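PDB 4UAS: protein CbbY from Rhodobacter sphaeroides, which hydrolyses the rubisco inhibitor xylulose 1,5-bisphosphate to xylulose 5-phosphate and phosphate with high selectivity, using magnesium as cofactor. Local coordinates for residues A171-D176 with L189-P195; V113-T117 with K151-Y157; L93-I97 with D212-E216; D139-A143 with L159-L164; E41-L45 with R54-F58. All coordinates share one frame. Residue numbers count along the deposited sequence, not the author numbering.

Contact 1. Residues A171-D176 with L189-P195. With MG (magnesium ion), chain D.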
# COMPACT_ATOMS: atom_id res chain seq x y z
N ALA A 171 -0.44 -6.09 18.36
CA ALA A 171 -0.91 -5.73 17.03
C ALA A 171 -0.30 -6.65 16.01
O ALA A 171 0.56 -7.46 16.32
CB ALA A 171 -0.62 -4.27 16.77
N VAL A 172 -0.75 -6.51 14.77
CA VAL A 172 -0.26 -7.36 13.67
C VAL A 172 -0.43 -6.50 12.41
O VAL A 172 -1.36 -5.74 12.29
CB VAL A 172 -1.01 -8.69 13.60
CG1 VAL A 172 -2.47 -8.44 13.34
CG2 VAL A 172 -0.38 -9.66 12.63
N ALA A 173 0.48 -6.73 11.44
CA ALA A 173 0.44 -6.11 10.13
C ALA A 173 0.18 -7.13 9.04
O ALA A 173 0.66 -8.26 9.11
CB ALA A 173 1.77 -5.42 9.82
N LEU A 174 -0.56 -6.69 8.02
CA LEU A 174 -0.74 -7.45 6.76
C LEU A 174 -0.05 -6.69 5.65
O LEU A 174 -0.22 -5.49 5.47
CB LEU A 174 -2.20 -7.61 6.39
CG LEU A 174 -2.95 -8.74 7.05
CD1 LEU A 174 -2.98 -8.65 8.50
CD2 LEU A 174 -4.31 -8.87 6.45
N GLU A 175 0.80 -7.42 4.91
CA GLU A 175 1.68 -6.85 3.89
C GLU A 175 1.75 -7.78 2.69
O GLU A 175 1.38 -8.94 2.72
CB GLU A 175 3.11 -6.67 4.45
CG GLU A 175 3.28 -5.33 5.17
CD GLU A 175 3.37 -4.15 4.24
OE1 GLU A 175 3.34 -4.39 2.99
OE2 GLU A 175 3.47 -3.03 4.76
N ASP A 176 2.30 -7.24 1.56
CA ASP A 176 2.48 -7.96 0.35
C ASP A 176 3.88 -7.93 -0.19
O ASP A 176 4.15 -8.61 -1.20
CB ASP A 176 1.54 -7.50 -0.77
CG ASP A 176 2.00 -6.16 -1.32
OD1 ASP A 176 2.14 -5.26 -0.48
OD2 ASP A 176 2.21 -5.98 -2.54
N LEU A 189 6.33 -5.40 14.91
CA LEU A 189 5.07 -6.07 14.61
C LEU A 189 5.29 -7.44 14.00
O LEU A 189 6.11 -7.63 13.10
CB LEU A 189 4.29 -5.22 13.56
CG LEU A 189 3.76 -3.90 14.11
CD1 LEU A 189 3.40 -2.99 13.00
CD2 LEU A 189 2.58 -4.15 15.00
N ARG A 190 4.48 -8.37 14.45
CA ARG A 190 4.25 -9.56 13.68
C ARG A 190 3.60 -9.20 12.35
O ARG A 190 2.83 -8.24 12.26
CB ARG A 190 3.42 -10.54 14.44
CG ARG A 190 4.27 -11.18 15.65
CD ARG A 190 3.64 -12.31 16.40
NE ARG A 190 2.29 -11.87 16.78
CZ ARG A 190 1.14 -12.29 16.26
NH1 ARG A 190 1.16 -13.10 15.21
NH2 ARG A 190 -0.03 -11.81 16.74
N CYS A 191 3.93 -9.96 11.32
CA CYS A 191 3.53 -9.56 9.97
C CYS A 191 3.16 -10.82 9.15
O CYS A 191 3.91 -11.77 9.09
CB CYS A 191 4.67 -8.81 9.30
SG CYS A 191 4.27 -8.18 7.64
N ILE A 192 1.94 -10.77 8.63
CA ILE A 192 1.39 -11.78 7.70
C ILE A 192 1.55 -11.25 6.29
O ILE A 192 1.04 -10.18 5.99
CB ILE A 192 -0.11 -11.91 7.92
CG1 ILE A 192 -0.45 -12.08 9.40
CG2 ILE A 192 -0.62 -13.06 7.07
CD1 ILE A 192 0.27 -13.23 10.03
N VAL A 193 2.24 -12.02 5.44
CA VAL A 193 2.48 -11.64 4.08
C VAL A 193 1.65 -12.51 3.13
O VAL A 193 1.69 -13.74 3.23
CB VAL A 193 3.97 -11.69 3.71
CG1 VAL A 193 4.18 -11.41 2.24
CG2 VAL A 193 4.78 -10.75 4.56
N SER A 194 1.03 -11.88 2.13
CA SER A 194 0.50 -12.60 0.96
C SER A 194 0.93 -11.84 -0.26
O SER A 194 0.48 -10.71 -0.48
CB SER A 194 -0.99 -12.75 0.96
OG SER A 194 -1.40 -13.55 -0.17
N PRO A 195 1.87 -12.38 -1.08
CA PRO A 195 2.36 -11.62 -2.24
C PRO A 195 1.39 -11.54 -3.36
O PRO A 195 0.35 -12.19 -3.36
CB PRO A 195 3.64 -12.33 -2.61
CG PRO A 195 3.43 -13.66 -2.18
CD PRO A 195 2.51 -13.71 -0.96
MG MG D . 2.11 -3.11 -0.61
O HOH W 1 3.17 -8.05 17.00
O HOH W 2 0.22 -9.58 18.34
O HOH W 3 3.88 -3.17 0.72
O HOH W 4 3.27 -3.30 -2.22
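Leu-189 lies over two alanines of the neighbouring strand, its CD2 3.7 Å from Ala-171 CB and its CD1 4.3 Å from Ala-173 CB, the small methyls leaving room for the larger side chain. Strands 171-175 and 190-193 are adjacent and parallel in the Rossmann-like sheet of the HAD hydrolases, joined through helix 178-186 in a beta-alpha-beta unit. Between them the hydrogen bonds alternate as parallel pairing demands: Ala-173 N to Arg-190 O (2.9 Å), Ile-192 N to Ala-173 O (2.9 Å), Glu-175 N to Ile-192 O (3.0 Å) and Ser-194 N to Glu-175 O (3.0 Å). One face carries Val-172, Leu-174 and Ile-192, branched side chains suited to a buried sheet; the other carries Ala-173, Glu-175, Cys-191 and Val-193. Small Ala-173 and Cys-191 let helix 178-186 come close. At the C-terminal end the strand delivers acidic groups to the active site. Glu-175 OE2 forms a salt bridge with Lys-151 NZ and a hydrogen bond with Tyr-157 OH. Together with Asp-8 OD2 and Asp-10 O, Asp-176 OD1 binds MG, at 2.2 Å.

Contact 2. Residues V113-T117 with K151-Y157. With PO4 (phosphate ion), chain C.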
# COMPACT_ATOMS: atom_id res chain seq x y z
N VAL A 113 -4.54 1.90 8.47
CA VAL A 113 -3.75 1.82 7.26
C VAL A 113 -2.37 2.37 7.55
O VAL A 113 -2.23 3.37 8.23
CB VAL A 113 -4.42 2.65 6.13
CG1 VAL A 113 -3.48 3.17 5.10
CG2 VAL A 113 -5.53 1.77 5.53
N ALA A 114 -1.35 1.69 7.02
CA ALA A 114 0.03 2.13 7.08
C ALA A 114 0.61 1.94 5.68
O ALA A 114 0.87 0.79 5.29
CB ALA A 114 0.81 1.36 8.12
N THR A 115 0.74 3.02 4.91
CA THR A 115 1.00 2.97 3.49
C THR A 115 1.96 4.04 3.05
O THR A 115 1.99 5.12 3.61
CB THR A 115 -0.36 3.09 2.70
OG1 THR A 115 -0.10 2.97 1.30
CG2 THR A 115 -1.03 4.33 2.97
N THR A 116 2.66 3.74 1.96
CA THR A 116 3.46 4.69 1.22
C THR A 116 2.69 5.45 0.19
O THR A 116 3.25 6.45 -0.34
CB THR A 116 4.66 4.01 0.53
OG1 THR A 116 4.21 3.18 -0.54
CG2 THR A 116 5.49 3.19 1.52
N THR A 117 1.46 5.08 -0.10
CA THR A 117 0.68 5.76 -1.13
C THR A 117 0.13 7.04 -0.61
O THR A 117 -0.02 7.26 0.58
CB THR A 117 -0.43 4.86 -1.67
OG1 THR A 117 -0.72 5.23 -3.03
CG2 THR A 117 -1.71 4.83 -0.84
N LYS A 151 8.68 3.22 3.63
CA LYS A 151 9.03 1.79 3.69
C LYS A 151 10.18 1.54 2.71
O LYS A 151 10.16 2.03 1.58
CB LYS A 151 7.82 0.91 3.35
CG LYS A 151 6.61 1.11 4.27
CD LYS A 151 5.49 0.11 3.94
CE LYS A 151 4.16 0.51 4.50
NZ LYS A 151 3.07 -0.36 3.97
N PRO A 152 11.24 0.83 3.11
CA PRO A 152 11.32 -0.09 4.24
C PRO A 152 11.56 0.51 5.61
O PRO A 152 11.59 -0.21 6.60
CB PRO A 152 12.51 -0.99 3.86
CG PRO A 152 13.39 -0.07 3.06
CD PRO A 152 12.42 0.73 2.22
N SER A 153 11.69 1.84 5.73
CA SER A 153 11.72 2.43 7.06
C SER A 153 10.45 2.08 7.80
O SER A 153 9.35 2.18 7.26
CB SER A 153 11.80 3.97 7.02
OG SER A 153 11.55 4.50 8.31
N PRO A 154 10.56 1.72 9.11
CA PRO A 154 9.36 1.46 9.94
C PRO A 154 8.57 2.71 10.33
O PRO A 154 7.55 2.55 11.00
CB PRO A 154 9.95 0.79 11.19
CG PRO A 154 11.29 0.28 10.75
CD PRO A 154 11.79 1.36 9.82
N ASP A 155 9.05 3.91 9.98
CA ASP A 155 8.44 5.10 10.55
C ASP A 155 6.93 5.20 10.35
O ASP A 155 6.25 5.67 11.25
CB ASP A 155 9.18 6.32 10.08
CG ASP A 155 10.60 6.41 10.75
OD1 ASP A 155 10.85 5.64 11.74
OD2 ASP A 155 11.38 7.28 10.35
N ILE A 156 6.38 4.80 9.21
CA ILE A 156 4.96 4.93 8.99
C ILE A 156 4.18 4.00 9.96
O ILE A 156 3.09 4.34 10.42
CB ILE A 156 4.59 4.63 7.53
CG1 ILE A 156 3.21 5.17 7.18
CG2 ILE A 156 4.80 3.19 7.14
CD1 ILE A 156 3.09 6.70 7.25
N TYR A 157 4.71 2.81 10.25
CA TYR A 157 4.13 1.93 11.24
C TYR A 157 4.23 2.47 12.64
O TYR A 157 3.31 2.35 13.45
CB TYR A 157 4.71 0.51 11.15
CG TYR A 157 4.15 -0.35 10.03
CD1 TYR A 157 4.86 -0.66 8.90
CD2 TYR A 157 2.89 -0.89 10.16
CE1 TYR A 157 4.31 -1.48 7.90
CE2 TYR A 157 2.34 -1.70 9.21
CZ TYR A 157 3.03 -1.99 8.06
OH TYR A 157 2.48 -2.83 7.15
P PO4 C . 1.88 0.47 -0.06
O1 PO4 C . 2.91 0.96 1.03
O2 PO4 C . 2.12 1.34 -1.36
O3 PO4 C . 0.40 0.63 0.28
O4 PO4 C . 2.18 -1.01 -0.49
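Lys-151 is stretched almost straight, with chi2, chi3 and chi4 all t, so that its amine crosses from the loop to the end of strand 110-114. There NZ donates to Ala-114 O at 2.8 Å and to phosphate O1 at 3.2 Å, and forms salt bridges with Asp-8 and Glu-175. Its aliphatic part is used too: CG packs 3.6 Å from Thr-116 CG2. The p rotamer of Thr-116 places OG1 2.9 Å from phosphate O2, while its N donates to O1 at 2.9 Å. Thr-115, in t, gives its hydroxyl two tasks: OG1 donates to phosphate O3 (2.6 Å) and accepts from Thr-117 N (3.0 Å), closing an ST turn. This is the HAD phosphate site, where a Thr after the second conserved strand and a Lys before the next helix hold the phosphoryl group; the threonines belong to the substrate-binding residues. Behind it, Tyr-157 (m) turns a ring face to Ala-114, whose CB lies 3.9 Å from the ring centroid in a CH-pi contact. Ser-153 OG accepts from Asp-155 N at 3.1 Å, capping helix 155-164.

Contact 3. Residues L93-I97 with D212-E216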
# COMPACT_ATOMS: atom_id res chain seq x y z
N LEU A 93 -11.53 -5.70 -3.64
CA LEU A 93 -10.64 -6.13 -2.54
C LEU A 93 -10.06 -7.50 -2.78
O LEU A 93 -10.70 -8.37 -3.38
CB LEU A 93 -11.40 -6.15 -1.21
CG LEU A 93 -11.97 -4.81 -0.77
CD1 LEU A 93 -12.94 -5.00 0.38
CD2 LEU A 93 -10.82 -3.87 -0.38
N ARG A 94 -8.85 -7.76 -2.29
CA ARG A 94 -8.29 -9.09 -2.33
C ARG A 94 -9.16 -10.06 -1.50
O ARG A 94 -9.76 -9.67 -0.49
CB ARG A 94 -6.86 -9.09 -1.83
CG ARG A 94 -5.90 -8.42 -2.81
CD ARG A 94 -4.42 -8.70 -2.46
NE ARG A 94 -4.11 -10.12 -2.60
CZ ARG A 94 -3.02 -10.68 -2.13
NH1 ARG A 94 -2.08 -9.96 -1.52
NH2 ARG A 94 -2.89 -12.02 -2.22
N PRO A 95 -9.19 -11.32 -1.90
CA PRO A 95 -9.91 -12.30 -1.12
C PRO A 95 -9.52 -12.30 0.35
O PRO A 95 -8.34 -12.22 0.71
CB PRO A 95 -9.61 -13.63 -1.76
CG PRO A 95 -9.22 -13.29 -3.16
CD PRO A 95 -8.61 -11.93 -3.11
N GLY A 96 -10.53 -12.40 1.22
CA GLY A 96 -10.33 -12.48 2.64
C GLY A 96 -10.32 -11.14 3.39
O GLY A 96 -10.44 -11.11 4.60
N ILE A 97 -10.05 -10.05 2.68
CA ILE A 97 -9.86 -8.77 3.33
C ILE A 97 -11.17 -8.19 3.93
O ILE A 97 -11.22 -7.82 5.12
CB ILE A 97 -9.23 -7.76 2.33
CG1 ILE A 97 -7.77 -8.10 1.94
CG2 ILE A 97 -9.38 -6.32 2.84
CD1 ILE A 97 -6.83 -8.02 3.12
N ASP A 212 -0.74 -17.83 0.35
CA ASP A 212 -1.13 -17.58 -1.00
C ASP A 212 -2.30 -16.63 -1.15
O ASP A 212 -2.46 -15.97 -2.18
CB ASP A 212 -1.46 -18.91 -1.72
CG ASP A 212 -0.26 -19.80 -2.01
OD1 ASP A 212 0.87 -19.31 -1.98
OD2 ASP A 212 -0.50 -21.00 -2.29
N SER A 213 -3.14 -16.55 -0.12
CA SER A 213 -4.29 -15.68 -0.11
C SER A 213 -4.61 -15.29 1.32
O SER A 213 -4.52 -16.12 2.20
CB SER A 213 -5.52 -16.43 -0.64
OG SER A 213 -6.70 -15.63 -0.55
N PHE A 214 -5.03 -14.03 1.54
CA PHE A 214 -5.55 -13.65 2.85
C PHE A 214 -6.83 -14.42 3.25
O PHE A 214 -7.18 -14.44 4.43
CB PHE A 214 -5.72 -12.16 3.02
CG PHE A 214 -4.39 -11.40 2.96
CD1 PHE A 214 -3.44 -11.57 3.93
CD2 PHE A 214 -4.16 -10.48 1.95
CE1 PHE A 214 -2.30 -10.83 3.91
CE2 PHE A 214 -3.00 -9.74 1.94
CZ PHE A 214 -2.02 -9.94 2.90
N ALA A 215 -7.50 -15.06 2.30
CA ALA A 215 -8.68 -15.91 2.61
C ALA A 215 -8.21 -17.11 3.37
O ALA A 215 -9.09 -17.77 3.94
CB ALA A 215 -9.41 -16.29 1.35
N GLU A 216 -6.91 -17.43 3.44
CA GLU A 216 -6.37 -18.56 4.19
C GLU A 216 -6.08 -18.20 5.62
O GLU A 216 -5.57 -19.01 6.38
CB GLU A 216 -5.15 -19.11 3.52
CG GLU A 216 -5.41 -19.63 2.13
CD GLU A 216 -4.17 -19.90 1.27
OE1 GLU A 216 -3.09 -19.40 1.49
OE2 GLU A 216 -4.32 -20.47 0.20
O HOH W 5 -5.91 -12.38 -0.57
O HOH W 6 -9.30 -13.34 5.91
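Phe-214, Arg-94 and Pro-95 account for most of the surface buried where two loops of the HAD core domain meet: one leads into helix 97-107, the other follows the edge strand 209-210 of the Rossmann-like sheet. Apolar Phe-214 has its CD2 3.8 Å from Ile-97 CD1 and its CE2 3.6 Å from Arg-94 NH1. Phe-214 CD2 lies over one face of the Arg-94 guanidinium, leaving the donors at that group's edge available; NH1 bonds Gly-11 O and Ser-194 O, so the arginine ties this junction to the loops after strands 4-7 and 190-193. Pro-95 borders the contact where Ser-213 and Ala-215 pass, its CB 4.1 Å from Ala-215 CB and 3.7 Å from Ser-213 OG. Gly-96, the N-cap of helix 97-107, approaches Ala-215 to 3.8 Å between CA atoms; any CB would clash with the Phe-214 and Ala-215 backbone, and at its phi of 91° would also be jammed against Pro-95 O. Ser-213 forms an ST turn, OG accepting from Ala-215 N at 3.0 Å. Water links the backbones: one molecule donates to Pro-95 O and accepts from Phe-214 N, both at 2.8 Å, and a second donates to Gly-96 O and Phe-214 O, each 2.8 Å away.

Contact 4. Residues D139-A143 with L159-L164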
# COMPACT_ATOMS: atom_id res chain seq x y z
N ASP A 139 -9.65 3.37 11.77
CA ASP A 139 -9.56 4.29 12.92
C ASP A 139 -8.37 5.25 12.76
O ASP A 139 -8.42 6.38 13.26
CB ASP A 139 -9.44 3.47 14.18
CG ASP A 139 -10.63 2.56 14.38
OD1 ASP A 139 -11.67 3.10 14.66
OD2 ASP A 139 -10.53 1.35 14.11
N VAL A 140 -7.32 4.80 12.09
CA VAL A 140 -6.08 5.53 11.92
C VAL A 140 -5.63 5.36 10.49
O VAL A 140 -5.64 4.24 9.96
CB VAL A 140 -4.99 5.01 12.88
CG1 VAL A 140 -3.59 5.52 12.51
CG2 VAL A 140 -5.32 5.40 14.34
N ILE A 141 -5.23 6.46 9.83
CA ILE A 141 -4.69 6.41 8.49
C ILE A 141 -3.33 7.06 8.50
O ILE A 141 -3.19 8.27 8.71
CB ILE A 141 -5.60 7.06 7.42
CG1 ILE A 141 -6.97 6.33 7.40
CG2 ILE A 141 -4.98 7.03 6.03
CD1 ILE A 141 -8.03 7.02 6.61
N ALA A 142 -2.28 6.29 8.29
CA ALA A 142 -0.91 6.73 8.20
C ALA A 142 -0.49 6.52 6.72
O ALA A 142 -0.36 5.36 6.29
CB ALA A 142 -0.03 5.97 9.18
N ALA A 143 -0.27 7.61 6.00
CA ALA A 143 -0.09 7.55 4.53
C ALA A 143 0.94 8.56 4.05
O ALA A 143 1.21 9.56 4.72
CB ALA A 143 -1.41 7.74 3.83
N LEU A 159 4.28 5.61 13.41
CA LEU A 159 3.26 6.68 13.46
C LEU A 159 1.90 6.06 13.74
O LEU A 159 1.17 6.49 14.64
CB LEU A 159 3.28 7.44 12.14
CG LEU A 159 2.09 8.36 11.90
CD1 LEU A 159 1.88 9.37 12.96
CD2 LEU A 159 2.12 8.93 10.50
N ALA A 160 1.51 5.04 12.96
CA ALA A 160 0.22 4.42 13.12
C ALA A 160 0.04 3.88 14.52
O ALA A 160 -1.05 4.01 15.12
CB ALA A 160 0.06 3.32 12.08
N LEU A 161 1.05 3.20 15.02
CA LEU A 161 0.96 2.63 16.38
C LEU A 161 0.83 3.71 17.45
O LEU A 161 0.11 3.51 18.45
CB LEU A 161 2.15 1.77 16.67
CG LEU A 161 2.19 0.42 15.96
CD1 LEU A 161 3.58 -0.18 16.06
CD2 LEU A 161 1.16 -0.50 16.55
N ARG A 162 1.52 4.83 17.32
CA ARG A 162 1.39 5.92 18.26
C ARG A 162 -0.04 6.43 18.26
O ARG A 162 -0.65 6.72 19.30
CB ARG A 162 2.42 7.02 18.01
CG ARG A 162 2.34 8.08 19.14
CD ARG A 162 3.36 9.14 19.13
NE ARG A 162 3.38 9.67 17.92
CZ ARG A 162 4.29 9.47 16.87
NH1 ARG A 162 5.47 8.86 16.84
NH2 ARG A 162 3.93 10.02 15.82
N GLU A 163 -0.61 6.63 17.08
CA GLU A 163 -1.98 7.12 16.96
C GLU A 163 -2.99 6.12 17.48
O GLU A 163 -3.97 6.51 18.09
CB GLU A 163 -2.30 7.53 15.53
CG GLU A 163 -1.53 8.74 15.10
CD GLU A 163 -1.97 9.45 13.87
OE1 GLU A 163 -2.68 10.45 14.04
OE2 GLU A 163 -1.62 9.00 12.81
N LEU A 164 -2.77 4.82 17.25
CA LEU A 164 -3.63 3.79 17.78
C LEU A 164 -3.54 3.68 19.27
O LEU A 164 -4.54 3.25 19.91
CB LEU A 164 -3.25 2.41 17.19
CG LEU A 164 -3.67 2.14 15.76
CD1 LEU A 164 -2.88 0.94 15.21
CD2 LEU A 164 -5.20 1.89 15.62
O HOH W 7 -2.85 10.23 10.87
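Helix 155-164 packs here on the edge strand 140-142 of the Rossmann-like HAD sheet, an alpha/beta layer contact in which the two run nearly antiparallel, at 159°, with axes 8.2 Å apart. The main bump is Val-140. Its beta-branched side chain enters the hollow bounded by Ala-160, Glu-163 and Leu-164: CG1 lies 3.9 Å from both Ala-160 O and Glu-163 CB, and CG2 is 3.7 Å from Leu-164 CD2. Ala-160 suits the floor of this hollow, since a methyl is small enough to let the strand come close. Two residues further on, Ala-142 presents the complementary shape, a shallow dip on the strand. Leu-159 reaches into it, CD2 3.9 Å from Ala-142 CB, and Ala-160 CB meets the same methyl at 3.9 Å, so the backbones draw nearest here, 5.6 Å between the CA atoms of Ala-142 and Ala-160. Between Val-140 and Ala-142, Ile-141 points to the far face of the sheet, where its side chain meets the loop residues Ala-134 and Arg-135. Leu-164 extends past Val-140 to strands 110-114 and 4-7, so one helix spans several strands with leucine and alanine facing them. Polar groups gather at the exposed border of this packing, where Glu-163 can keep its carboxylate in solvent: a water donates to Ile-141 O at 2.9 Å and to Glu-163 OE2 at 2.6 Å.

Contact 5. Residues E41-L45 with R54-F58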
# COMPACT_ATOMS: atom_id res chain seq x y z
N GLU A 41 10.08 -2.98 -16.43
CA GLU A 41 10.70 -1.83 -15.77
C GLU A 41 9.92 -1.48 -14.49
O GLU A 41 10.52 -1.11 -13.47
CB GLU A 41 10.81 -0.66 -16.71
CG GLU A 41 11.35 0.59 -16.07
CD GLU A 41 11.88 1.60 -17.02
OE1 GLU A 41 11.47 1.59 -18.17
OE2 GLU A 41 12.72 2.39 -16.65
N TYR A 42 8.60 -1.56 -14.52
CA TYR A 42 7.84 -1.20 -13.33
C TYR A 42 8.13 -2.12 -12.17
O TYR A 42 8.21 -1.67 -10.99
CB TYR A 42 6.32 -1.15 -13.70
CG TYR A 42 5.52 -0.38 -12.67
CD1 TYR A 42 5.77 0.99 -12.45
CD2 TYR A 42 4.54 -0.97 -11.90
CE1 TYR A 42 5.03 1.75 -11.56
CE2 TYR A 42 3.80 -0.25 -11.00
CZ TYR A 42 4.02 1.09 -10.82
OH TYR A 42 3.35 1.83 -9.88
N ARG A 43 8.33 -3.39 -12.40
CA ARG A 43 8.70 -4.32 -11.31
C ARG A 43 9.94 -3.90 -10.59
O ARG A 43 10.01 -4.00 -9.38
CB ARG A 43 8.83 -5.73 -11.88
CG ARG A 43 9.08 -6.80 -10.79
CD ARG A 43 9.24 -8.19 -11.38
NE ARG A 43 7.98 -8.62 -11.97
CZ ARG A 43 6.98 -9.26 -11.40
NH1 ARG A 43 7.06 -9.71 -10.11
NH2 ARG A 43 5.87 -9.38 -12.03
N GLU A 44 10.92 -3.34 -11.33
CA GLU A 44 12.15 -2.80 -10.70
C GLU A 44 11.87 -1.50 -9.96
O GLU A 44 12.28 -1.34 -8.79
CB GLU A 44 13.22 -2.61 -11.75
CG GLU A 44 13.66 -3.88 -12.48
CD GLU A 44 14.08 -4.99 -11.53
OE1 GLU A 44 14.94 -4.71 -10.62
OE2 GLU A 44 13.53 -6.16 -11.67
N LEU A 45 11.17 -0.60 -10.61
CA LEU A 45 10.87 0.68 -9.98
C LEU A 45 10.04 0.57 -8.71
O LEU A 45 10.10 1.47 -7.84
CB LEU A 45 10.18 1.59 -11.00
CG LEU A 45 10.99 2.12 -12.16
CD1 LEU A 45 10.10 2.86 -13.15
CD2 LEU A 45 12.13 3.00 -11.64
N ARG A 54 9.68 7.35 -6.80
CA ARG A 54 9.83 6.45 -7.93
C ARG A 54 10.10 7.27 -9.21
O ARG A 54 10.96 6.91 -9.99
CB ARG A 54 8.54 5.61 -8.12
CG ARG A 54 8.68 4.53 -9.11
CD ARG A 54 7.47 3.59 -9.15
NE ARG A 54 7.35 2.96 -7.88
CZ ARG A 54 6.28 2.86 -7.17
NH1 ARG A 54 5.08 3.06 -7.71
NH2 ARG A 54 6.35 2.53 -5.88
N ILE A 55 9.37 8.37 -9.42
CA ILE A 55 9.67 9.24 -10.57
C ILE A 55 11.09 9.74 -10.48
O ILE A 55 11.82 9.75 -11.47
CB ILE A 55 8.62 10.38 -10.69
CG1 ILE A 55 7.22 9.85 -10.97
CG2 ILE A 55 9.07 11.40 -11.74
CD1 ILE A 55 6.14 10.86 -10.65
N ALA A 56 11.51 10.22 -9.29
CA ALA A 56 12.84 10.75 -9.13
C ALA A 56 13.90 9.73 -9.47
O ALA A 56 14.91 10.03 -10.15
CB ALA A 56 13.03 11.28 -7.71
N ARG A 57 13.69 8.49 -9.04
CA ARG A 57 14.64 7.42 -9.34
C ARG A 57 14.75 7.18 -10.86
O ARG A 57 15.84 7.10 -11.44
CB ARG A 57 14.25 6.12 -8.67
CG ARG A 57 14.99 4.90 -9.14
CD ARG A 57 14.57 3.65 -8.44
NE ARG A 57 15.06 2.45 -9.08
CZ ARG A 57 14.70 1.23 -8.72
NH1 ARG A 57 13.90 1.06 -7.67
NH2 ARG A 57 15.11 0.18 -9.41
N PHE A 58 13.60 7.09 -11.50
CA PHE A 58 13.57 6.92 -12.96
C PHE A 58 14.31 8.06 -13.63
O PHE A 58 15.11 7.82 -14.56
CB PHE A 58 12.13 6.88 -13.40
CG PHE A 58 11.93 7.02 -14.88
CD1 PHE A 58 12.27 6.03 -15.76
CD2 PHE A 58 11.37 8.18 -15.37
CE1 PHE A 58 12.10 6.20 -17.09
CE2 PHE A 58 11.14 8.38 -16.74
CZ PHE A 58 11.54 7.35 -17.58
O HOH W 8 15.17 -2.41 -8.15
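Apolar packing brings helices 39-45 and 51-61 of the helical cap domain together around Leu-45, the residue most deeply covered here. Its CB lies 3.8 Å from Arg-54 CG and its CD2 4.3 Å from Phe-58 CB; a leucine fills the gap between helices that meet at 115°. Arg-57 adds its flat guanidinium, which lies with one face over Leu-45 CA. Among the hydrogen bonds, Arg-54 NE donates to Leu-45 O at 3.1 Å, while Arg-57 NH1 (3.1 Å) and NH2 (3.3 Å) both give weak bonds to Glu-44 O. These carbonyls lie in the last turn of helix 39-45, and long arginines can reach them; Glu-44 O also accepts from Thr-47 OG1. Outside the pair, Arg-54 and Arg-57 also bond Thr-48, and Tyr-42 OH bonds Glu-17. A water bridges the exposed side, accepting from Arg-57 NH2 at 2.9 Å and donating to Glu-44 O at 3.1 Å. Since Arg-54 is a substrate-binding residue, the bond from its NE is consistent with the end of helix 39-45 helping to orient this positive group.

In the fold
Contacts 1, 2 and 4 share the parallel sheet of the core domain. Contacts 2 and 4 cross along the chain, both use helix 155-164, and lie about 10 Å apart between centres on neighbouring strands; contact 1 follows them, its centre about 12 Å from that of contact 2 and joined to it by the Glu-175 to Lys-151 salt bridge. Contact 3 closes a long loop that encloses all three and touches contact 1 through Arg-94 and Ser-194. Contact 5 comes first in the chain and stands apart, its centre about 24 Å from that of contact 1 and about 27 Å from that of contact 4. Sheet ends thus supply magnesium and phosphate ligands, while the separate helical region contributes substrate-binding Arg-54.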